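Local coordinates for protein BsaWI endonuclease (Geobacillus stearothermophilus, PDB 4ZSF) that is a restriction endonuclease with a PD-(D/E)XK nuclease fold that binds DNA and probably cuts it with the help of metal ions, at residues A90-I95 against I162-S167; M108-Q113 against F144-T149; Q123-E128 against E156-C161; Y224-K229 against I240-F245. All blocks are in the same frame, centred on the assembly; numbering follows the deposited sequence. Where two conformers were deposited one is given.

Contact 1 of 4, residues A90-I95 against I162-S167; sequences AFEEMI and IQSKTS
Helix 70-103 lies across the C-terminal end of strand 155-165, with F91 on the helix meeting T166 just beyond the strand. T166 CG2 sits over one face of the F91 ring, 3.9 Å from its centroid in a CH-pi contact, and comes down near the root of the ring, 3.5 Å from F91 CG. I95 CG1, from the same helix, lies over the opposite face, toward the rim. At the edge, near the ring plane, S164 O is 4.0 Å from F91 CD2. F91 CB points toward the strand, and chi1 -176° sets CG anti to the backbone N. The sequence Q163-S164-K165 is consistent with the closing part of the PD-(D/E)XK signature, Q163 taking the place of the usual acid. Here S164 points at the helix and K165 away from it. S164 OG presses on the E92 chain, only 3.0 Å from E92 CG, a tight spot. E92 itself is extended beyond CG, and its OE2 remains 5.5 Å from K165 NZ; the lysine instead makes a salt bridge with D145, whose other oxygen lies close to E92. Farther along, S167 OG makes a weak hydrogen bond to a DNA phosphate.

Contact 2 of 4, residues M108-Q113 against F144-T149; sequences MRILLQ and FDLYIT
The Y147 ring takes Q113 at its edge: Q113 CA lies near the ring plane, 4.1 Å from Y147 CE2, and L111 O also sits at that edge. Y147 OH lies in the plane of the F144 ring, at its edge. One water joins this corner, 2.7 Å from Q113 OE1, 2.6 Å from Y147 OH and accepting from F144 N; Q113 NE2 is hydrogen-bonded to N142. The backbones form an antiparallel ladder between strands 108-112 and 146-152, in which R109-T149 and L111-Y147 are hydrogen-bonded pairs and I110-I148 is a non-hydrogen-bonded one. L111 N to Y147 O is short and nearly straight, 2.7 Å at 174°, while R109 N to T149 O is longer at 3.2 Å. On the Y147 face, L111 CD1 meets T149 CG2 at 3.6 Å, the two chains at about a right angle. L112 CD2 and L146 CD2 touch at 3.6 Å, side by side. A classic beta bulge puts D145 and L146 together opposite I162 of the next strand. Strand 108-112 is one of this chain's two edge strands; helices 113-121 and 129-140 cover the Y147 face, while L103 and I95 of helix 70-103 meet I110 and L146 on the other.

Contact 3 of 4, residues Q123-E128 against E156-C161; sequences QEIANE and EYVFGC
The loop between helices 113-121 and 129-140 is tied to strand 155-165, in the central sheet of the nuclease fold, through A126 and N127, just after a Schellman motif with Q123 at its C-prime position ends the first helix. A126 N donates to E156 O in a nearly straight bond (2.8 Å, 172°), and its methyl group rests over one face of the Y157 ring, CB 4.0 Å from the centroid and offset toward the rim. Alongside, I125 CG2 meets V158 CG2 at 4.1 Å. Two waters bridge the outer end, both donating to E124 O; one accepts from E156 N and the other donates to E156 OE1, while T149 OG1 and R109 NE hold E156 OE2. The N127 amide grips both backbone polar atoms of V158. N127 OD1 receives V158 N on an in-plane lone pair at 2.8 Å. N127 ND2 gives a straight bond to V158 O at 2.9 Å, approaching in the V158 carbonyl plane, on a lone pair, and V158 O lies only 4° out of the N127 amide plane.

Contact 4 of 4, residues Y224-K229 against I240-F245; sequences YVFWDK and INLELF
Y224 and F245 make the close part of this contact, an edge-to-face pair in which the edge of F245 turns to the face of Y224, centroids 5.7 Å apart and planes at 85°. The helix backbone presses on the same tyrosine: F245 CA lies 3.6 Å from Y224 CE2 and forms an off-centre CH-pi contact. F245 CB lies over the rim of the Y224 ring, and chi1 169° sets CG anti to the backbone N. Y224 OH reaches on to H248 by a hydrogen bond. In the fold, strand 222-226 lies in the central sheet beside strand 235-238, and the chain then turns through I240-L242 into helix 243-258, L242 being the N-cap. Between the two segments the touches are fewer toward that turn, although F91 and I95 help bury F226. F226 CZ touches L242 CD2 at 3.8 Å, the two chains crossing obliquely, and I240 N lies near the ring plane at the edge. I240, partly exposed, directs CB away from 224-229 and packs on L98 and on R42 of the second subunit; N241 is exposed.

How the contacts relate
Contacts 1, 2 and 4 meet in one core on the sheet. Contact 2 hands D145 to contact 1, where D145 OD2 lies 2.6 Å from K165 NZ, at what is probably the catalytic centre, and contact 1 comes within about 3 Å of the DNA. Contacts 2 and 3 are joined by E156, whose OE2 is 2.8 Å from R109 NE and 2.6 Å from T149 OG1. F226 of contact 4 packs on contact 1 (F226 CZ to I95 CD1, 4.0 Å), and F245 CE2 lies 3.8 Å from I110 CD1 of contact 2. Contact 3 does not touch contact 4, their centres about 26 Å apart. F91's side chain is about 11 Å from that of D239, seen to bind calcium although none is bound to it in this chain.

Contact 1 of 4, residues A90-I95 against I162-S167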
loop_
_atom_site.group_PDB
_atom_site.type_symbol
_atom_site.label_atom_id
_atom_site.label_comp_id
_atom_site.label_asym_id
_atom_site.label_seq_id
_atom_site.Cartn_x
_atom_site.Cartn_y
_atom_site.Cartn_z
ATOM N N ALA A 90 -5.085 -15.322 9.004
ATOM C CA ALA A 90 -4.853 -16.637 9.616
ATOM C C ALA A 90 -4.017 -16.482 10.893
ATOM O O ALA A 90 -4.272 -17.178 11.882
ATOM C CB ALA A 90 -4.125 -17.643 8.640
ATOM N N PHE A 91 -2.983 -15.630 10.835
ATOM C CA PHE A 91 -2.094 -15.493 12.024
ATOM C C PHE A 91 -2.853 -14.846 13.212
ATOM O O PHE A 91 -2.757 -15.314 14.346
ATOM C CB PHE A 91 -0.890 -14.662 11.624
ATOM C CG PHE A 91 0.144 -14.532 12.736
ATOM C CD1 PHE A 91 0.981 -15.578 13.022
ATOM C CD2 PHE A 91 0.292 -13.306 13.426
ATOM C CE1 PHE A 91 1.973 -15.457 14.021
ATOM C CE2 PHE A 91 1.276 -13.200 14.426
ATOM C CZ PHE A 91 2.072 -14.281 14.720
ATOM N N GLU A 92 -3.644 -13.802 12.946
ATOM C CA GLU A 92 -4.497 -13.235 14.004
ATOM C C GLU A 92 -5.421 -14.260 14.625
ATOM O O GLU A 92 -5.643 -14.298 15.870
ATOM C CB GLU A 92 -5.340 -12.090 13.426
ATOM C CG GLU A 92 -4.447 -10.978 12.966
ATOM C CD GLU A 92 -5.113 -10.124 11.835
ATOM O OE1 GLU A 92 -6.350 -10.223 11.614
ATOM O OE2 GLU A 92 -4.356 -9.395 11.162
ATOM N N GLU A 93 -6.058 -15.051 13.750
ATOM C CA GLU A 93 -6.963 -16.093 14.226
ATOM C C GLU A 93 -6.221 -17.109 15.075
ATOM O O GLU A 93 -6.753 -17.665 16.065
ATOM C CB GLU A 93 -7.648 -16.769 12.992
ATOM C CG GLU A 93 -8.591 -15.739 12.324
ATOM C CD GLU A 93 -8.935 -16.027 10.848
ATOM O OE1 GLU A 93 -8.556 -17.145 10.417
ATOM O OE2 GLU A 93 -9.545 -15.116 10.123
ATOM N N MET A 94 -4.987 -17.400 14.669
ATOM C CA MET A 94 -4.162 -18.336 15.419
ATOM C C MET A 94 -3.870 -17.798 16.852
ATOM O O MET A 94 -3.934 -18.544 17.848
ATOM C CB MET A 94 -2.833 -18.563 14.702
ATOM C CG MET A 94 -2.006 -19.595 15.433
ATOM S SD MET A 94 -0.394 -19.827 14.620
ATOM C CE MET A 94 0.473 -18.478 15.386
ATOM N N ILE A 95 -3.464 -16.531 16.938
ATOM C CA ILE A 95 -3.217 -15.910 18.222
ATOM C C ILE A 95 -4.486 -15.916 19.097
ATOM O O ILE A 95 -4.450 -16.201 20.305
ATOM C CB ILE A 95 -2.694 -14.450 18.038
ATOM C CG1 ILE A 95 -1.374 -14.498 17.240
ATOM C CG2 ILE A 95 -2.557 -13.751 19.421
ATOM C CD1 ILE A 95 -0.259 -15.390 17.951
ATOM N N ILE A 162 -4.098 -4.743 20.439
ATOM C CA ILE A 162 -3.015 -5.636 20.077
ATOM C C ILE A 162 -2.722 -5.577 18.576
ATOM O O ILE A 162 -3.636 -5.704 17.731
ATOM C CB ILE A 162 -3.399 -7.111 20.427
ATOM C CG1 ILE A 162 -3.677 -7.245 21.943
ATOM C CG2 ILE A 162 -2.327 -8.097 19.891
ATOM C CD1 ILE A 162 -4.537 -8.527 22.249
ATOM N N GLN A 163 -1.449 -5.392 18.240
ATOM C CA GLN A 163 -0.990 -5.469 16.833
ATOM C C GLN A 163 -0.364 -6.817 16.638
ATOM O O GLN A 163 0.431 -7.225 17.448
ATOM C CB GLN A 163 -0.005 -4.377 16.540
ATOM C CG GLN A 163 -0.716 -2.970 16.651
ATOM C CD GLN A 163 0.262 -1.802 16.552
ATOM O OE1 GLN A 163 1.467 -1.957 16.756
ATOM N NE2 GLN A 163 -0.252 -0.651 16.169
ATOM N N SER A 164 -0.713 -7.542 15.578
ATOM C CA SER A 164 -0.154 -8.894 15.490
ATOM C C SER A 164 0.364 -9.102 14.102
ATOM O O SER A 164 -0.452 -9.360 13.228
ATOM C CB SER A 164 -1.205 -9.973 15.841
ATOM O OG SER A 164 -2.202 -10.100 14.824
ATOM N N LYS A 165 1.700 -9.008 13.941
ATOM C CA LYS A 165 2.413 -8.910 12.663
ATOM C C LYS A 165 3.258 -10.127 12.327
ATOM O O LYS A 165 3.941 -10.670 13.206
ATOM C CB LYS A 165 3.315 -7.698 12.711
ATOM C CG LYS A 165 2.535 -6.380 12.945
ATOM C CD LYS A 165 1.216 -6.334 12.123
ATOM C CE LYS A 165 0.350 -5.118 12.532
ATOM N NZ LYS A 165 -0.967 -5.080 11.828
ATOM N N THR A 166 3.251 -10.555 11.059
ATOM C CA THR A 166 3.938 -11.769 10.699
ATOM C C THR A 166 5.325 -11.388 10.220
ATOM O O THR A 166 6.183 -12.236 10.025
ATOM C CB THR A 166 3.201 -12.540 9.576
ATOM O OG1 THR A 166 2.850 -11.602 8.565
ATOM C CG2 THR A 166 1.918 -13.135 10.099
ATOM N N SER A 167 5.503 -10.100 9.968
ATOM C CA SER A 167 6.819 -9.560 9.757
ATOM C C SER A 167 6.933 -8.344 10.685
ATOM O O SER A 167 6.114 -7.425 10.620
ATOM C CB SER A 167 7.032 -9.170 8.297
ATOM O OG SER A 167 6.183 -8.080 7.978
#

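Contact 2 of 4, residues M108-Q113 against F144-T149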
loop_
_atom_site.group_PDB
_atom_site.type_symbol
_atom_site.label_atom_id
_atom_site.label_comp_id
_atom_site.label_asym_id
_atom_site.label_seq_id
_atom_site.Cartn_x
_atom_site.Cartn_y
_atom_site.Cartn_z
ATOM N N MET A 108 -10.770 -13.590 30.716
ATOM C CA MET A 108 -10.340 -12.722 29.617
ATOM C C MET A 108 -10.549 -13.428 28.274
ATOM O O MET A 108 -10.513 -14.673 28.193
ATOM C CB MET A 108 -8.861 -12.309 29.798
ATOM C CG MET A 108 -8.687 -11.331 30.974
ATOM S SD MET A 108 -6.938 -10.844 31.090
ATOM C CE MET A 108 -6.288 -12.279 31.871
ATOM N N ARG A 109 -10.725 -12.641 27.205
ATOM C CA ARG A 109 -10.646 -13.235 25.873
ATOM C C ARG A 109 -10.217 -12.191 24.870
ATOM O O ARG A 109 -10.436 -10.995 25.051
ATOM C CB ARG A 109 -11.982 -13.850 25.427
ATOM C CG ARG A 109 -13.113 -12.856 25.445
ATOM C CD ARG A 109 -14.365 -13.605 24.840
ATOM N NE ARG A 109 -15.578 -12.803 24.952
ATOM C CZ ARG A 109 -16.779 -13.217 24.533
ATOM N NH1 ARG A 109 -16.926 -14.437 24.024
ATOM N NH2 ARG A 109 -17.846 -12.440 24.672
ATOM N N ILE A 110 -9.607 -12.712 23.811
ATOM C CA ILE A 110 -9.167 -11.972 22.671
ATOM C C ILE A 110 -10.276 -11.985 21.637
ATOM O O ILE A 110 -10.916 -13.030 21.361
ATOM C CB ILE A 110 -7.870 -12.593 22.052
ATOM C CG1 ILE A 110 -6.697 -12.391 23.032
ATOM C CG2 ILE A 110 -7.600 -12.023 20.692
ATOM C CD1 ILE A 110 -5.443 -13.212 22.625
ATOM N N LEU A 111 -10.474 -10.815 21.056
ATOM C CA LEU A 111 -11.444 -10.611 19.988
ATOM C C LEU A 111 -10.764 -10.167 18.705
ATOM O O LEU A 111 -9.869 -9.274 18.748
ATOM C CB LEU A 111 -12.432 -9.503 20.369
ATOM C CG LEU A 111 -13.112 -9.599 21.714
ATOM C CD1 LEU A 111 -13.898 -8.289 21.870
ATOM C CD2 LEU A 111 -14.010 -10.833 21.740
ATOM N N LEU A 112 -11.227 -10.675 17.564
ATOM C CA LEU A 112 -10.823 -10.032 16.277
ATOM C C LEU A 112 -11.450 -8.665 16.172
ATOM O O LEU A 112 -12.441 -8.366 16.824
ATOM C CB LEU A 112 -11.259 -10.860 15.057
ATOM C CG LEU A 112 -10.774 -12.308 15.119
ATOM C CD1 LEU A 112 -11.584 -13.180 14.092
ATOM C CD2 LEU A 112 -9.269 -12.335 14.731
ATOM N N GLN A 113 -10.856 -7.783 15.383
ATOM C CA GLN A 113 -11.508 -6.484 15.149
ATOM C C GLN A 113 -12.964 -6.679 14.715
ATOM O O GLN A 113 -13.868 -5.985 15.237
ATOM C CB GLN A 113 -10.725 -5.685 14.105
ATOM C CG GLN A 113 -11.430 -4.429 13.697
ATOM C CD GLN A 113 -10.688 -3.704 12.574
ATOM O OE1 GLN A 113 -9.565 -3.244 12.760
ATOM N NE2 GLN A 113 -11.311 -3.630 11.397
ATOM N N PHE A 144 -5.786 -1.742 14.862
ATOM C CA PHE A 144 -5.391 -2.917 15.672
ATOM C C PHE A 144 -5.969 -4.184 15.086
ATOM O O PHE A 144 -7.101 -4.182 14.635
ATOM C CB PHE A 144 -5.865 -2.724 17.106
ATOM C CG PHE A 144 -5.213 -1.537 17.749
ATOM C CD1 PHE A 144 -3.843 -1.552 18.015
ATOM C CD2 PHE A 144 -5.938 -0.361 17.981
ATOM C CE1 PHE A 144 -3.203 -0.365 18.561
ATOM C CE2 PHE A 144 -5.336 0.783 18.562
ATOM C CZ PHE A 144 -3.975 0.804 18.802
ATOM N N ASP A 145 -5.238 -5.285 15.202
ATOM C CA ASP A 145 -5.616 -6.578 14.634
ATOM C C ASP A 145 -6.531 -7.329 15.609
ATOM O O ASP A 145 -7.492 -7.986 15.227
ATOM C CB ASP A 145 -4.328 -7.355 14.368
ATOM C CG ASP A 145 -3.448 -6.623 13.351
ATOM O OD1 ASP A 145 -3.993 -6.248 12.267
ATOM O OD2 ASP A 145 -2.261 -6.354 13.643
ATOM N N LEU A 146 -6.245 -7.162 16.893
ATOM C CA LEU A 146 -6.933 -7.892 17.933
ATOM C C LEU A 146 -7.228 -6.961 19.110
ATOM O O LEU A 146 -6.521 -5.978 19.310
ATOM C CB LEU A 146 -6.067 -9.034 18.437
ATOM C CG LEU A 146 -5.664 -10.090 17.401
ATOM C CD1 LEU A 146 -4.617 -11.103 18.022
ATOM C CD2 LEU A 146 -6.954 -10.809 17.050
ATOM N N TYR A 147 -8.230 -7.304 19.905
ATOM C CA TYR A 147 -8.526 -6.581 21.141
ATOM C C TYR A 147 -8.639 -7.596 22.281
ATOM O O TYR A 147 -8.907 -8.793 22.029
ATOM C CB TYR A 147 -9.824 -5.792 21.026
ATOM C CG TYR A 147 -9.697 -4.639 20.056
ATOM C CD1 TYR A 147 -9.250 -3.404 20.494
ATOM C CD2 TYR A 147 -9.948 -4.828 18.696
ATOM C CE1 TYR A 147 -9.136 -2.323 19.594
ATOM C CE2 TYR A 147 -9.820 -3.766 17.768
ATOM C CZ TYR A 147 -9.401 -2.520 18.242
ATOM O OH TYR A 147 -9.318 -1.419 17.371
ATOM N N ILE A 148 -8.457 -7.147 23.523
ATOM C CA ILE A 148 -8.595 -8.122 24.621
ATOM C C ILE A 148 -9.542 -7.547 25.658
ATOM O O ILE A 148 -9.501 -6.330 25.975
ATOM C CB ILE A 148 -7.224 -8.534 25.201
ATOM C CG1 ILE A 148 -7.375 -9.603 26.309
ATOM C CG2 ILE A 148 -6.377 -7.306 25.685
ATOM C CD1 ILE A 148 -5.984 -10.288 26.696
ATOM N N THR A 149 -10.374 -8.419 26.238
ATOM C CA THR A 149 -11.362 -7.986 27.203
ATOM C C THR A 149 -11.236 -8.704 28.515
ATOM O O THR A 149 -10.607 -9.798 28.590
ATOM C CB THR A 149 -12.805 -8.251 26.730
ATOM O OG1 THR A 149 -13.030 -9.666 26.685
ATOM C CG2 THR A 149 -13.087 -7.656 25.351
HETATM O O HOH W 1 -8.676 -1.757 14.863
HETATM O O HOH W 2 -8.577 -8.544 13.027
#

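Contact 3 of 4, residues Q123-E128 against E156-C161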
loop_
_atom_site.group_PDB
_atom_site.type_symbol
_atom_site.label_atom_id
_atom_site.label_comp_id
_atom_site.label_asym_id
_atom_site.label_seq_id
_atom_site.Cartn_x
_atom_site.Cartn_y
_atom_site.Cartn_z
ATOM N N GLN A 123 -24.301 -3.821 21.484
ATOM C CA GLN A 123 -24.237 -3.264 22.841
ATOM C C GLN A 123 -23.809 -4.292 23.906
ATOM O O GLN A 123 -24.332 -4.309 25.014
ATOM C CB GLN A 123 -25.594 -2.637 23.208
ATOM C CG GLN A 123 -26.005 -1.556 22.239
ATOM N N GLU A 124 -22.792 -5.088 23.590
ATOM C CA GLU A 124 -22.312 -6.122 24.496
ATOM C C GLU A 124 -21.033 -5.692 25.236
ATOM O O GLU A 124 -20.530 -6.457 26.075
ATOM C CB GLU A 124 -22.052 -7.427 23.726
ATOM C CG GLU A 124 -23.344 -8.077 23.287
ATOM C CD GLU A 124 -23.196 -9.003 22.091
ATOM O OE1 GLU A 124 -22.062 -9.266 21.654
ATOM O OE2 GLU A 124 -24.245 -9.481 21.589
ATOM N N ILE A 125 -20.540 -4.481 24.945
ATOM C CA ILE A 125 -19.267 -3.993 25.533
ATOM C C ILE A 125 -19.599 -2.940 26.567
ATOM O O ILE A 125 -20.320 -1.984 26.285
ATOM C CB ILE A 125 -18.321 -3.391 24.451
ATOM C CG1 ILE A 125 -18.005 -4.450 23.407
ATOM C CG2 ILE A 125 -17.054 -2.802 25.096
ATOM C CD1 ILE A 125 -17.393 -5.752 23.979
ATOM N N ALA A 126 -19.117 -3.120 27.786
ATOM C CA ALA A 126 -19.498 -2.260 28.900
ATOM C C ALA A 126 -18.653 -0.993 29.083
ATOM O O ALA A 126 -18.910 -0.216 30.011
ATOM C CB ALA A 126 -19.475 -3.091 30.222
ATOM N N ASN A 127 -17.654 -0.763 28.254
ATOM C CA ASN A 127 -16.838 0.470 28.444
ATOM C C ASN A 127 -17.681 1.734 28.388
ATOM O O ASN A 127 -18.745 1.749 27.775
ATOM C CB ASN A 127 -15.739 0.605 27.387
ATOM C CG ASN A 127 -14.713 -0.493 27.464
ATOM O OD1 ASN A 127 -15.052 -1.643 27.277
ATOM N ND2 ASN A 127 -13.439 -0.132 27.649
ATOM N N GLU A 128 -17.181 2.792 29.012
ATOM C CA GLU A 128 -17.801 4.089 28.975
ATOM C C GLU A 128 -17.973 4.544 27.572
ATOM O O GLU A 128 -17.121 4.214 26.748
ATOM C CB GLU A 128 -16.921 5.089 29.689
ATOM C CG GLU A 128 -16.533 4.701 31.120
ATOM C CD GLU A 128 -16.800 5.841 32.074
ATOM O OE1 GLU A 128 -17.357 6.855 31.615
ATOM O OE2 GLU A 128 -16.464 5.728 33.259
ATOM N N GLU A 156 -18.386 -6.993 30.294
ATOM C CA GLU A 156 -17.155 -7.256 29.590
ATOM C C GLU A 156 -16.572 -5.932 29.136
ATOM O O GLU A 156 -17.253 -5.114 28.481
ATOM C CB GLU A 156 -17.442 -8.201 28.383
ATOM C CG GLU A 156 -16.196 -8.593 27.566
ATOM C CD GLU A 156 -16.462 -9.719 26.564
ATOM O OE1 GLU A 156 -17.665 -10.113 26.363
ATOM O OE2 GLU A 156 -15.469 -10.237 25.994
ATOM N N TYR A 157 -15.292 -5.729 29.456
ATOM C CA TYR A 157 -14.605 -4.475 29.170
ATOM C C TYR A 157 -13.455 -4.694 28.226
ATOM O O TYR A 157 -12.633 -5.537 28.524
ATOM C CB TYR A 157 -14.037 -3.881 30.440
ATOM C CG TYR A 157 -15.117 -3.521 31.429
ATOM C CD1 TYR A 157 -15.724 -2.267 31.381
ATOM C CD2 TYR A 157 -15.561 -4.453 32.394
ATOM C CE1 TYR A 157 -16.745 -1.924 32.317
ATOM C CE2 TYR A 157 -16.569 -4.112 33.310
ATOM C CZ TYR A 157 -17.144 -2.867 33.258
ATOM O OH TYR A 157 -18.126 -2.569 34.175
ATOM N N VAL A 158 -13.349 -3.901 27.148
ATOM C CA VAL A 158 -12.094 -3.899 26.384
ATOM C C VAL A 158 -11.017 -3.159 27.195
ATOM O O VAL A 158 -11.217 -2.010 27.570
ATOM C CB VAL A 158 -12.269 -3.213 25.014
ATOM C CG1 VAL A 158 -10.900 -3.072 24.295
ATOM C CG2 VAL A 158 -13.236 -4.012 24.200
ATOM N N PHE A 159 -9.866 -3.791 27.446
ATOM C CA PHE A 159 -8.810 -3.058 28.182
ATOM C C PHE A 159 -7.506 -3.006 27.361
ATOM O O PHE A 159 -6.560 -2.324 27.777
ATOM C CB PHE A 159 -8.534 -3.700 29.554
ATOM C CG PHE A 159 -7.846 -5.100 29.495
ATOM C CD1 PHE A 159 -8.610 -6.272 29.398
ATOM C CD2 PHE A 159 -6.433 -5.207 29.535
ATOM C CE1 PHE A 159 -7.967 -7.569 29.343
ATOM C CE2 PHE A 159 -5.819 -6.426 29.535
ATOM C CZ PHE A 159 -6.535 -7.588 29.412
ATOM N N GLY A 160 -7.410 -3.763 26.254
ATOM C CA GLY A 160 -6.134 -3.768 25.550
ATOM C C GLY A 160 -6.304 -3.827 24.034
ATOM O O GLY A 160 -7.335 -4.341 23.540
ATOM N N CYS A 161 -5.326 -3.237 23.333
ATOM C CA CYS A 161 -5.264 -3.154 21.870
ATOM C C CYS A 161 -3.988 -3.885 21.442
ATOM O O CYS A 161 -2.912 -3.685 22.030
ATOM C CB CYS A 161 -5.165 -1.679 21.446
ATOM S SG CYS A 161 -6.563 -0.675 21.968
HETATM O O HOH W 3 -20.827 -6.370 28.852
HETATM O O HOH W 4 -20.163 -9.255 26.358
#

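Contact 4 of 4, residues Y224-K229 against I240-F245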
loop_
_atom_site.group_PDB
_atom_site.type_symbol
_atom_site.label_atom_id
_atom_site.label_comp_id
_atom_site.label_asym_id
_atom_site.label_seq_id
_atom_site.Cartn_x
_atom_site.Cartn_y
_atom_site.Cartn_z
ATOM N N TYR A 224 5.826 -8.938 22.187
ATOM C CA TYR A 224 5.995 -10.391 22.464
ATOM C C TYR A 224 6.471 -11.038 21.208
ATOM O O TYR A 224 5.764 -10.943 20.207
ATOM C CB TYR A 224 4.651 -11.004 22.935
ATOM C CG TYR A 224 4.245 -10.275 24.198
ATOM C CD1 TYR A 224 3.559 -9.086 24.141
ATOM C CD2 TYR A 224 4.646 -10.753 25.434
ATOM C CE1 TYR A 224 3.240 -8.346 25.305
ATOM C CE2 TYR A 224 4.338 -10.072 26.608
ATOM C CZ TYR A 224 3.608 -8.869 26.537
ATOM O OH TYR A 224 3.367 -8.156 27.709
ATOM N N VAL A 225 7.678 -11.594 21.223
ATOM C CA VAL A 225 8.293 -12.082 19.985
ATOM C C VAL A 225 8.454 -13.590 20.048
ATOM O O VAL A 225 8.931 -14.104 21.073
ATOM C CB VAL A 225 9.722 -11.429 19.757
ATOM C CG1 VAL A 225 10.364 -11.936 18.407
ATOM C CG2 VAL A 225 9.611 -9.919 19.843
ATOM N N PHE A 226 8.091 -14.292 18.952
ATOM C CA PHE A 226 8.341 -15.739 18.882
ATOM C C PHE A 226 9.836 -16.052 18.700
ATOM O O PHE A 226 10.321 -16.268 17.616
ATOM C CB PHE A 226 7.525 -16.355 17.754
ATOM C CG PHE A 226 6.072 -16.495 18.071
ATOM C CD1 PHE A 226 5.583 -17.700 18.583
ATOM C CD2 PHE A 226 5.179 -15.503 17.811
ATOM C CE1 PHE A 226 4.246 -17.863 18.869
ATOM C CE2 PHE A 226 3.815 -15.670 18.096
ATOM C CZ PHE A 226 3.365 -16.874 18.646
ATOM N N TRP A 227 10.578 -16.039 19.790
ATOM C CA TRP A 227 11.973 -16.407 19.711
ATOM C C TRP A 227 12.383 -16.842 21.146
ATOM O O TRP A 227 11.570 -16.749 22.061
ATOM C CB TRP A 227 12.809 -15.228 19.178
ATOM C CG TRP A 227 12.912 -13.983 20.008
ATOM C CD1 TRP A 227 12.457 -13.773 21.301
ATOM C CD2 TRP A 227 13.548 -12.766 19.605
ATOM N NE1 TRP A 227 12.762 -12.492 21.696
ATOM C CE2 TRP A 227 13.441 -11.857 20.672
ATOM C CE3 TRP A 227 14.201 -12.358 18.421
ATOM C CZ2 TRP A 227 13.950 -10.532 20.600
ATOM C CZ3 TRP A 227 14.705 -11.030 18.341
ATOM C CH2 TRP A 227 14.573 -10.140 19.427
ATOM N N ASP A 228 13.629 -17.241 21.331
ATOM C CA ASP A 228 14.067 -17.684 22.657
ATOM C C ASP A 228 15.065 -16.713 23.289
ATOM O O ASP A 228 15.698 -17.023 24.310
ATOM C CB ASP A 228 14.670 -19.084 22.567
ATOM C CG ASP A 228 15.604 -19.238 21.384
ATOM O OD1 ASP A 228 16.505 -18.385 21.217
ATOM O OD2 ASP A 228 15.411 -20.203 20.607
ATOM N N LYS A 229 15.197 -15.531 22.700
ATOM C CA LYS A 229 16.108 -14.549 23.255
ATOM C C LYS A 229 15.529 -14.048 24.581
ATOM O O LYS A 229 14.341 -13.743 24.667
ATOM C CB LYS A 229 16.290 -13.358 22.288
ATOM C CG LYS A 229 17.033 -13.669 20.985
ATOM N N ILE A 240 4.527 -20.986 21.470
ATOM C CA ILE A 240 3.115 -21.287 21.161
ATOM C C ILE A 240 2.179 -21.118 22.398
ATOM O O ILE A 240 0.967 -20.852 22.270
ATOM C CB ILE A 240 3.044 -22.714 20.555
ATOM C CG1 ILE A 240 1.634 -23.063 20.116
ATOM C CG2 ILE A 240 3.554 -23.752 21.547
ATOM C CD1 ILE A 240 1.617 -24.482 19.493
ATOM N N ASN A 241 2.735 -21.255 23.600
ATOM C CA ASN A 241 1.903 -21.044 24.791
ATOM C C ASN A 241 1.646 -19.590 25.211
ATOM O O ASN A 241 0.831 -19.339 26.102
ATOM C CB ASN A 241 2.559 -21.810 25.948
ATOM C CG ASN A 241 2.588 -23.262 25.670
ATOM O OD1 ASN A 241 1.529 -23.838 25.436
ATOM N ND2 ASN A 241 3.798 -23.865 25.611
ATOM N N LEU A 242 2.328 -18.621 24.590
ATOM C CA LEU A 242 2.070 -17.211 24.861
ATOM C C LEU A 242 2.171 -16.839 26.364
ATOM O O LEU A 242 1.433 -15.992 26.859
ATOM C CB LEU A 242 0.684 -16.764 24.325
ATOM C CG LEU A 242 0.358 -17.130 22.856
ATOM C CD1 LEU A 242 -1.044 -16.603 22.517
ATOM C CD2 LEU A 242 1.398 -16.540 21.921
ATOM N N GLU A 243 3.095 -17.472 27.086
ATOM C CA GLU A 243 3.026 -17.375 28.530
ATOM C C GLU A 243 3.145 -15.987 29.096
ATOM O O GLU A 243 2.326 -15.585 29.935
ATOM C CB GLU A 243 4.122 -18.242 29.165
ATOM C CG GLU A 243 3.975 -19.738 28.927
ATOM C CD GLU A 243 4.968 -20.540 29.813
ATOM O OE1 GLU A 243 5.034 -20.326 31.069
ATOM O OE2 GLU A 243 5.659 -21.449 29.265
ATOM N N LEU A 244 4.199 -15.252 28.707
ATOM C CA LEU A 244 4.347 -13.924 29.278
ATOM C C LEU A 244 3.226 -12.994 28.823
ATOM O O LEU A 244 2.832 -12.084 29.561
ATOM C CB LEU A 244 5.701 -13.285 28.906
ATOM C CG LEU A 244 6.882 -13.855 29.742
ATOM C CD1 LEU A 244 8.238 -13.283 29.180
ATOM C CD2 LEU A 244 6.788 -13.461 31.268
ATOM N N PHE A 245 2.743 -13.194 27.601
ATOM C CA PHE A 245 1.598 -12.379 27.173
ATOM C C PHE A 245 0.383 -12.637 28.115
ATOM O O PHE A 245 -0.293 -11.696 28.571
ATOM C CB PHE A 245 1.227 -12.715 25.710
ATOM C CG PHE A 245 -0.116 -12.120 25.277
ATOM C CD1 PHE A 245 -0.218 -10.795 24.885
ATOM C CD2 PHE A 245 -1.251 -12.917 25.250
ATOM C CE1 PHE A 245 -1.475 -10.244 24.525
ATOM C CE2 PHE A 245 -2.493 -12.394 24.900
ATOM C CZ PHE A 245 -2.616 -11.062 24.514
#